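Local coordinates for protein glycosyltransferase (Rickettsia africae, PDB 7MI0) that probably transfers sugar units to an acceptor substrate, as a GT-B glycosyltransferase of the GT4 type, at residues I292-I297 / V316-I321. Sequence-based numbering, arbitrary orientation.
Sequences IISASI and VIATNI
Two neighbouring parallel strands of the C-terminal Rossmann-like domain of a GT-B glycosyltransferase pair here, joined by helix 304-311 as a beta-alpha-beta unit. The short strand axes run 4.8 Å apart and only 6° from exact alignment, inside a parallel sheet, with strand 214-218 beside 292-294 and strand 335-337 beside 316-319. Backbone bonds hold them together: I317 N gives its hydrogen to I292 O, and S294 N gives its own to I317 O at 2.9 Å, both nearly along the C=O axis. Towards the C-terminal end of the pair the pattern loosens, since the bond from T319 N to S294 O is bent to 132° and weak, while A318 CA makes a CA-H...O contact with the same oxygen.

Branched I293 and I317 suit an extended backbone and a buried face; they stand side by side, CG1 of each anti to the carbonyl carbon, and I293 CD1 reaches I317 CB at 3.8 Å. Helix 342-355 covers I317 on this face. The opposite face carries I292, S294, V316 and A318; S294 and A318, whose CB atoms meet at 4.1 Å, both touch I306 of helix 304-311, and their small size is consistent with a helix lying against this face.

I321, following the inverse gamma turn centred on N320, turns its side chain back towards the 296-297 backbone. Where the strands end, the side chain of T319 takes over from the backbone. Threonine suits the place because its hydroxyl supplies a donor while CG2, anti to the carbonyl carbon, lies against A295 CA. With OG1 in the crowded position between N and the carbonyl carbon (chi1 44°), T319 donates from OG1 to an in-plane lone pair of S296 O at 2.8 Å.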
loop_
_atom_site.group_PDB
_atom_site.type_symbol
_atom_site.label_atom_id
_atom_site.label_comp_id
_atom_site.label_asym_id
_atom_site.label_seq_id
_atom_site.Cartn_x
_atom_site.Cartn_y
_atom_site.Cartn_z
ATOM N N ILE A 292 14.088 -8.347 -5.340
ATOM C CA ILE A 292 13.353 -7.114 -5.063
ATOM C C ILE A 292 13.744 -6.610 -3.680
ATOM O O ILE A 292 13.913 -7.405 -2.749
ATOM C CB ILE A 292 11.829 -7.324 -5.146
ATOM C CG1 ILE A 292 11.459 -8.074 -6.421
ATOM C CG2 ILE A 292 11.115 -5.988 -5.120
ATOM C CD1 ILE A 292 11.806 -7.328 -7.680
ATOM N N ILE A 293 13.867 -5.289 -3.539
ATOM C CA ILE A 293 14.405 -4.681 -2.325
ATOM C C ILE A 293 13.407 -3.676 -1.765
ATOM O O ILE A 293 12.985 -2.751 -2.470
ATOM C CB ILE A 293 15.755 -3.989 -2.572
ATOM C CG1 ILE A 293 16.789 -4.981 -3.112
ATOM C CG2 ILE A 293 16.250 -3.331 -1.290
ATOM C CD1 ILE A 293 17.212 -6.044 -2.122
ATOM N N SER A 294 13.039 -3.854 -0.498
ATOM C CA SER A 294 12.476 -2.796 0.329
ATOM C C SER A 294 13.457 -2.540 1.459
ATOM O O SER A 294 13.735 -3.441 2.258
ATOM C CB SER A 294 11.108 -3.167 0.893
ATOM O OG SER A 294 10.820 -2.367 2.031
ATOM N N ALA A 295 13.985 -1.325 1.519
ATOM C CA ALA A 295 15.054 -0.996 2.451
ATOM C C ALA A 295 14.665 0.150 3.374
ATOM O O ALA A 295 15.532 0.871 3.870
ATOM C CB ALA A 295 16.335 -0.659 1.692
ATOM N N SER A 296 13.367 0.327 3.611
ATOM C CA SER A 296 12.893 1.475 4.374
ATOM C C SER A 296 13.456 1.445 5.787
ATOM O O SER A 296 13.462 0.401 6.447
ATOM C CB SER A 296 11.365 1.490 4.414
ATOM O OG SER A 296 10.820 1.381 3.110
ATOM N N ILE A 297 13.945 2.597 6.248
ATOM C CA ILE A 297 14.503 2.711 7.588
ATOM C C ILE A 297 13.525 3.328 8.571
ATOM O O ILE A 297 13.832 3.420 9.768
ATOM C CB ILE A 297 15.820 3.505 7.566
ATOM C CG1 ILE A 297 15.580 4.919 7.042
ATOM C CG2 ILE A 297 16.835 2.796 6.697
ATOM C CD1 ILE A 297 16.846 5.708 6.831
ATOM N N VAL A 316 12.664 -11.888 -2.380
ATOM C CA VAL A 316 12.282 -10.606 -1.797
ATOM C C VAL A 316 13.079 -10.378 -0.519
ATOM O O VAL A 316 13.152 -11.262 0.343
ATOM C CB VAL A 316 10.771 -10.546 -1.512
ATOM C CG1 VAL A 316 10.466 -9.435 -0.524
ATOM C CG2 VAL A 316 9.994 -10.348 -2.809
ATOM N N ILE A 317 13.658 -9.188 -0.398
ATOM C CA ILE A 317 14.431 -8.779 0.767
ATOM C C ILE A 317 13.819 -7.487 1.298
ATOM O O ILE A 317 13.791 -6.475 0.586
ATOM C CB ILE A 317 15.913 -8.584 0.414
ATOM C CG1 ILE A 317 16.515 -9.877 -0.126
ATOM C CG2 ILE A 317 16.688 -8.097 1.610
ATOM C CD1 ILE A 317 17.988 -9.756 -0.454
ATOM N N ALA A 318 13.325 -7.518 2.539
ATOM C CA ALA A 318 12.664 -6.365 3.143
ATOM C C ALA A 318 13.220 -6.089 4.532
ATOM O O ALA A 318 13.625 -7.007 5.256
ATOM C CB ALA A 318 11.153 -6.568 3.241
ATOM N N THR A 319 13.228 -4.809 4.901
ATOM C CA THR A 319 13.661 -4.417 6.235
ATOM C C THR A 319 12.611 -4.808 7.262
ATOM O O THR A 319 11.408 -4.652 7.037
ATOM C CB THR A 319 13.918 -2.915 6.307
ATOM O OG1 THR A 319 12.864 -2.214 5.634
ATOM C CG2 THR A 319 15.239 -2.576 5.662
ATOM N N ASN A 320 13.076 -5.323 8.397
ATOM C CA ASN A 320 12.192 -5.827 9.444
ATOM C C ASN A 320 11.684 -4.645 10.263
ATOM O O ASN A 320 12.154 -4.353 11.364
ATOM C CB ASN A 320 12.921 -6.843 10.310
ATOM C CG ASN A 320 12.057 -7.374 11.425
ATOM O OD1 ASN A 320 10.841 -7.170 11.430
ATOM N ND2 ASN A 320 12.676 -8.058 12.381
ATOM N N ILE A 321 10.688 -3.958 9.711
ATOM C CA ILE A 321 10.213 -2.722 10.319
ATOM C C ILE A 321 8.813 -2.397 9.811
ATOM O O ILE A 321 8.535 -2.477 8.609
ATOM C CB ILE A 321 11.206 -1.575 10.046
ATOM C CG1 ILE A 321 10.775 -0.300 10.755
ATOM C CG2 ILE A 321 11.363 -1.322 8.550
ATOM C CD1 ILE A 321 11.693 0.861 10.473
#